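Aromatic amino acid beta-eliminating lyase/threonine aldolase (Exiguobacterium sibiricum, PDB 3LWS) belongs to the beta-eliminating lyase family of pyridoxal-phosphate proteins and has the aminotransferase-like fold of that clan. Local coordinates at residues N88-Y93 / E114-G119; C138-L143 / R171-G176. All blocks are in the same frame, centred on the assembly; numbering follows the deposited sequence.

Two strand pairs of one mainly parallel sheet, contact 1 at its edge within this chain and contact 2 further in, lie with their centres about 12 Å apart in this pyridoxal-phosphate protein. Contact 1 pairs 90-93 with the outermost strand 114-117, and contact 2 pairs 138-142 with 171-176. Strands 90-93 and 138-142 are neighbours, so the two contacts join into four consecutive strands. Ala92 makes the junction, with probable hydrogen bonds from Ala92 N to Cys138 O and from Leu140 N to Ala92 O, both 2.9 Å. Contact 2 reaches the pyridoxal-phosphate group: Asp175 OD2 is hydrogen-bonded to N1 of the modified lysine at position 206.

Contact 1: N88-Y93 / E114-G119; sequences NRTVAY and ETILVG
The parallel pairing of strand 90-93 with 114-117, one end of the large sheet within this chain, sets Tyr93 against Thr115 and Leu117 on one face and Thr90 and Ala92 against Ile116 on the other. Five backbone hydrogen bonds alternate across the pair, the first from Glu114 N to Arg89 O (2.8 Å), nearly straight, and the last from Val118 N to Tyr93 O. At the start, Asn88 OD1 accepts from Thr90 N, an Asx turn leading into the strand.

The ring of Tyr93 does most of the side-chain work. With CG set between the backbone N and the carbonyl carbon (chi1 48°), the ring reaches across to the neighbouring strand. Its CE1 lies 3.5 Å from Leu117 CD2, while its OH comes within 3.2 Å of Thr115 CG2, both approaches being oblique to the ring. Glu100 OE1, from helix 98-101, is hydrogen-bonded to both Tyr93 OH and Thr115 OG1, tying both strands of this edge pair of an aminotransferase-like sheet to that helix. Val91 CG2 touches Thr115 CG2 on the same face.

On the opposite face, Thr90 CG2 abuts Ile116 CD1 at 3.7 Å, and Ala92 CB rests against Val118 CG2 at the same distance. A water joins Thr90 OG1 (2.7 Å) to Glu114 OE1 (2.6 Å), donating to the carboxylate.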
loop_
_atom_site.group_PDB
_atom_site.type_symbol
_atom_site.label_atom_id
_atom_site.label_comp_id
_atom_site.label_asym_id
_atom_site.label_seq_id
_atom_site.Cartn_x
_atom_site.Cartn_y
_atom_site.Cartn_z
ATOM N N ASN A 88 21.878 -14.332 -11.727
ATOM C CA ASN A 88 21.290 -15.651 -11.693
ATOM C C ASN A 88 19.786 -15.466 -11.494
ATOM O O ASN A 88 19.343 -14.845 -10.517
ATOM C CB ASN A 88 21.936 -16.500 -10.582
ATOM C CG ASN A 88 21.498 -17.964 -10.609
ATOM O OD1 ASN A 88 20.311 -18.277 -10.664
ATOM N ND2 ASN A 88 22.469 -18.869 -10.520
ATOM N N ARG A 89 19.023 -15.973 -12.449
ATOM C CA ARG A 89 17.569 -15.836 -12.441
ATOM C C ARG A 89 16.822 -16.975 -11.744
ATOM O O ARG A 89 15.635 -17.141 -11.965
ATOM C CB ARG A 89 17.067 -15.681 -13.858
ATOM C CG ARG A 89 17.567 -14.378 -14.482
ATOM C CD ARG A 89 17.059 -14.196 -15.850
ATOM N NE ARG A 89 17.168 -12.801 -16.229
ATOM C CZ ARG A 89 16.532 -12.261 -17.252
ATOM N NH1 ARG A 89 15.775 -13.012 -18.024
ATOM N NH2 ARG A 89 16.661 -10.971 -17.516
ATOM N N THR A 90 17.496 -17.747 -10.912
ATOM C CA THR A 90 16.838 -18.856 -10.221
ATOM C C THR A 90 16.945 -18.661 -8.712
ATOM O O THR A 90 18.006 -18.334 -8.200
ATOM C CB THR A 90 17.426 -20.229 -10.634
ATOM O OG1 THR A 90 17.200 -20.433 -12.035
ATOM C CG2 THR A 90 16.771 -21.372 -9.837
ATOM N N VAL A 91 15.831 -18.864 -8.014
ATOM C CA VAL A 91 15.788 -18.797 -6.553
ATOM C C VAL A 91 15.230 -20.131 -6.039
ATOM O O VAL A 91 14.557 -20.853 -6.777
ATOM C CB VAL A 91 14.953 -17.592 -6.066
ATOM C CG1 VAL A 91 15.514 -16.268 -6.641
ATOM C CG2 VAL A 91 13.489 -17.772 -6.412
ATOM N N ALA A 92 15.553 -20.483 -4.812
ATOM C CA ALA A 92 15.029 -21.680 -4.224
ATOM C C ALA A 92 14.364 -21.423 -2.854
ATOM O O ALA A 92 14.776 -20.550 -2.053
ATOM C CB ALA A 92 16.125 -22.756 -4.131
ATOM N N TYR A 93 13.323 -22.196 -2.598
ATOM C CA TYR A 93 12.595 -22.143 -1.344
ATOM C C TYR A 93 11.685 -23.369 -1.184
ATOM O O TYR A 93 11.632 -24.230 -2.069
ATOM C CB TYR A 93 11.793 -20.826 -1.218
ATOM C CG TYR A 93 10.935 -20.392 -2.399
ATOM C CD1 TYR A 93 10.030 -21.248 -2.976
ATOM C CD2 TYR A 93 10.994 -19.089 -2.882
ATOM C CE1 TYR A 93 9.217 -20.849 -4.052
ATOM C CE2 TYR A 93 10.143 -18.670 -3.933
ATOM C CZ TYR A 93 9.274 -19.589 -4.506
ATOM O OH TYR A 93 8.447 -19.249 -5.528
ATOM N N GLU A 114 12.881 -17.853 -11.980
ATOM C CA GLU A 114 12.401 -19.238 -11.869
ATOM C C GLU A 114 12.701 -19.730 -10.473
ATOM O O GLU A 114 13.610 -19.241 -9.833
ATOM C CB GLU A 114 13.078 -20.129 -12.924
ATOM C CG GLU A 114 12.677 -19.706 -14.338
ATOM C CD GLU A 114 13.279 -20.570 -15.458
ATOM O OE1 GLU A 114 14.282 -21.305 -15.230
ATOM O OE2 GLU A 114 12.715 -20.507 -16.584
ATOM N N THR A 115 11.906 -20.689 -10.011
ATOM C CA THR A 115 12.011 -21.171 -8.655
ATOM C C THR A 115 12.219 -22.692 -8.620
ATOM O O THR A 115 11.566 -23.421 -9.365
ATOM C CB THR A 115 10.764 -20.718 -7.838
ATOM O OG1 THR A 115 9.600 -21.404 -8.292
ATOM C CG2 THR A 115 10.494 -19.232 -8.032
ATOM N N ILE A 116 13.170 -23.142 -7.818
ATOM C CA ILE A 116 13.355 -24.562 -7.516
ATOM C C ILE A 116 12.711 -24.779 -6.177
ATOM O O ILE A 116 13.060 -24.074 -5.218
ATOM C CB ILE A 116 14.837 -24.955 -7.395
ATOM C CG1 ILE A 116 15.545 -24.821 -8.749
ATOM C CG2 ILE A 116 14.991 -26.386 -6.792
ATOM C CD1 ILE A 116 17.055 -24.910 -8.661
ATOM N N LEU A 117 11.779 -25.729 -6.096
ATOM C CA LEU A 117 11.079 -26.005 -4.846
ATOM C C LEU A 117 11.876 -27.069 -4.104
ATOM O O LEU A 117 12.157 -28.104 -4.653
ATOM C CB LEU A 117 9.631 -26.411 -5.115
ATOM C CG LEU A 117 8.835 -25.435 -6.016
ATOM C CD1 LEU A 117 7.345 -25.931 -6.240
ATOM C CD2 LEU A 117 8.852 -24.022 -5.486
ATOM N N VAL A 118 12.308 -26.772 -2.881
ATOM C CA VAL A 118 13.307 -27.600 -2.218
ATOM C C VAL A 118 12.609 -28.536 -1.241
ATOM O O VAL A 118 11.886 -28.083 -0.373
ATOM C CB VAL A 118 14.345 -26.760 -1.432
ATOM C CG1 VAL A 118 15.564 -27.602 -1.131
ATOM C CG2 VAL A 118 14.735 -25.517 -2.186
ATOM N N GLY A 119 12.817 -29.835 -1.394
ATOM C CA GLY A 119 12.350 -30.824 -0.406
ATOM C C GLY A 119 10.972 -31.371 -0.720
ATOM O O GLY A 119 10.706 -31.695 -1.868
HETATM O O HOH W 1 16.335 -22.202 -13.889
#

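Contact 2: C138-L143 / R171-G176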
loop_
_atom_site.group_PDB
_atom_site.type_symbol
_atom_site.label_atom_id
_atom_site.label_comp_id
_atom_site.label_asym_id
_atom_site.label_seq_id
_atom_site.Cartn_x
_atom_site.Cartn_y
_atom_site.Cartn_z
ATOM N N CYS A 138 19.470 -16.930 -4.791
ATOM C CA CYS A 138 18.964 -16.782 -3.423
ATOM C C CYS A 138 18.250 -18.020 -2.895
ATOM O O CYS A 138 17.451 -18.597 -3.629
ATOM C CB CYS A 138 17.984 -15.643 -3.386
ATOM S SG CYS A 138 17.479 -15.206 -1.712
ATOM N N LEU A 139 18.587 -18.446 -1.673
ATOM C CA LEU A 139 17.768 -19.398 -0.903
ATOM C C LEU A 139 16.933 -18.550 0.089
ATOM O O LEU A 139 17.491 -17.694 0.785
ATOM C CB LEU A 139 18.627 -20.386 -0.149
ATOM C CG LEU A 139 17.985 -21.359 0.853
ATOM C CD1 LEU A 139 16.971 -22.269 0.167
ATOM C CD2 LEU A 139 19.043 -22.169 1.532
ATOM N N LEU A 140 15.612 -18.756 0.098
ATOM C CA LEU A 140 14.672 -18.148 1.038
ATOM C C LEU A 140 14.286 -19.218 2.072
ATOM O O LEU A 140 13.874 -20.318 1.710
ATOM C CB LEU A 140 13.402 -17.598 0.307
ATOM C CG LEU A 140 12.257 -16.998 1.155
ATOM C CD1 LEU A 140 11.472 -15.909 0.425
ATOM C CD2 LEU A 140 11.235 -18.070 1.710
ATOM N N LEU A 141 14.486 -18.907 3.350
ATOM C CA LEU A 141 13.961 -19.704 4.436
ATOM C C LEU A 141 12.853 -18.909 5.106
ATOM O O LEU A 141 12.933 -17.693 5.177
ATOM C CB LEU A 141 15.030 -20.002 5.459
ATOM C CG LEU A 141 16.198 -20.855 4.983
ATOM C CD1 LEU A 141 17.259 -20.900 6.064
ATOM C CD2 LEU A 141 15.690 -22.249 4.601
ATOM N N GLU A 142 11.838 -19.622 5.594
ATOM C CA GLU A 142 10.710 -19.077 6.367
ATOM C C GLU A 142 10.692 -19.696 7.775
ATOM O O GLU A 142 10.529 -20.909 7.929
ATOM C CB GLU A 142 9.407 -19.425 5.639
ATOM C CG GLU A 142 8.140 -18.857 6.212
ATOM C CD GLU A 142 6.876 -19.537 5.651
ATOM O OE1 GLU A 142 6.786 -19.725 4.410
ATOM O OE2 GLU A 142 5.950 -19.827 6.463
ATOM N N LEU A 143 10.894 -18.883 8.797
ATOM C CA LEU A 143 10.983 -19.374 10.162
ATOM C C LEU A 143 9.766 -18.932 10.993
ATOM O O LEU A 143 9.610 -17.716 11.268
ATOM C CB LEU A 143 12.289 -18.875 10.809
ATOM C CG LEU A 143 13.599 -19.282 10.138
ATOM C CD1 LEU A 143 14.735 -18.480 10.736
ATOM C CD2 LEU A 143 13.844 -20.766 10.280
ATOM N N ARG A 171 22.823 -15.889 -1.815
ATOM C CA ARG A 171 22.267 -14.945 -0.843
ATOM C C ARG A 171 21.206 -15.652 -0.009
ATOM O O ARG A 171 20.464 -16.472 -0.538
ATOM C CB ARG A 171 21.673 -13.723 -1.546
ATOM C CG ARG A 171 22.724 -12.897 -2.323
ATOM C CD ARG A 171 23.708 -12.124 -1.421
ATOM N NE ARG A 171 24.663 -11.408 -2.270
ATOM C CZ ARG A 171 25.736 -11.942 -2.867
ATOM N NH1 ARG A 171 26.096 -13.218 -2.698
ATOM N NH2 ARG A 171 26.465 -11.178 -3.667
ATOM N N LEU A 172 21.164 -15.385 1.292
ATOM C CA LEU A 172 20.194 -16.035 2.170
ATOM C C LEU A 172 19.187 -15.028 2.674
ATOM O O LEU A 172 19.527 -14.042 3.361
ATOM C CB LEU A 172 20.889 -16.764 3.304
ATOM C CG LEU A 172 20.101 -17.813 4.051
ATOM C CD1 LEU A 172 19.656 -18.911 3.144
ATOM C CD2 LEU A 172 20.989 -18.349 5.185
ATOM N N HIS A 173 17.933 -15.260 2.300
ATOM C CA HIS A 173 16.860 -14.356 2.664
ATOM C C HIS A 173 15.930 -14.979 3.691
ATOM O O HIS A 173 15.544 -16.142 3.555
ATOM C CB HIS A 173 16.055 -13.935 1.450
ATOM C CG HIS A 173 14.866 -13.087 1.803
ATOM N ND1 HIS A 173 14.982 -11.747 2.116
ATOM C CD2 HIS A 173 13.569 -13.416 2.015
ATOM C CE1 HIS A 173 13.784 -11.275 2.429
ATOM N NE2 HIS A 173 12.911 -12.271 2.385
ATOM N N LEU A 174 15.559 -14.200 4.717
ATOM C CA LEU A 174 14.626 -14.688 5.759
ATOM C C LEU A 174 13.221 -14.103 5.557
ATOM O O LEU A 174 13.027 -12.886 5.485
ATOM C CB LEU A 174 15.138 -14.383 7.176
ATOM C CG LEU A 174 14.187 -14.635 8.361
ATOM C CD1 LEU A 174 13.681 -16.076 8.408
ATOM C CD2 LEU A 174 14.859 -14.258 9.718
ATOM N N ASP A 175 12.275 -15.012 5.378
ATOM C CA ASP A 175 10.861 -14.749 5.546
ATOM C C ASP A 175 10.601 -14.895 7.049
ATOM O O ASP A 175 10.340 -15.983 7.582
ATOM C CB ASP A 175 9.999 -15.689 4.698
ATOM C CG ASP A 175 8.546 -15.325 4.715
ATOM O OD1 ASP A 175 8.096 -14.728 5.719
ATOM O OD2 ASP A 175 7.851 -15.618 3.703
ATOM N N GLY A 176 10.703 -13.751 7.703
ATOM C CA GLY A 176 10.457 -13.608 9.090
ATOM C C GLY A 176 9.108 -12.990 9.390
ATOM O O GLY A 176 8.975 -12.257 10.357
HETATM O O HOH W 2 7.397 -17.924 2.268
HETATM O O HOH W 3 8.218 -16.472 9.299
#
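A buried parallel strand pair closes the beta-alpha-beta unit of strand 138-142, helix 155-167 and strand 171-176, with Leu140 beside His173 and Glu142 beside Asp175 on one face and leucines on the other. Of five backbone hydrogen bonds, the first is Leu139 N to Arg171 O; the last, Leu143 N to Asp175 O, is the longest at 3.2 Å. Between them, His173 N meets Leu139 O almost straight (174°).

Leu140 and His173 point the same way, each with CG anti to its backbone N. Leu140 CD1 therefore meets the imidazole at its edge, 3.6 Å from His173 CD2. The ring nitrogens are hydrogen-bonded to Gln75 OE1 (NE2) and Ser199 OG (ND1). Cys138 SG packs on His173 CB at 3.7 Å.

Toward the C-terminal ends, the chains of Glu142 and Asp175 run side by side, CG to CG, with their carboxylate planes turned 41° apart. Glu142 OE1 and Asp175 OD2 stand 4.3 Å from each other, and one water donates to both, at 2.9 Å to Glu142 OE1 and 2.8 Å to Asp175 OD2. Glu142 OE2 accepts a hydrogen bond from Arg146 N. Asp175 OD2 is also hydrogen-bonded to Gln75 NE2 and to N1 of the modified lysine at position 206, the aspartate-to-pyridine contact familiar in fold-type I enzymes.

The other face is aliphatic: Leu172 CD1 reaches Leu139 CD2 at 3.7 Å, and Leu174 CD1 meets Leu143 CD1 at 3.5 Å, these last two side chains crossing at about a right angle. Helix 155-167 packs on this leucine face and helix 71-86 on the histidine face, while strands 90-93 and 199-203 flank the pair within the sheet.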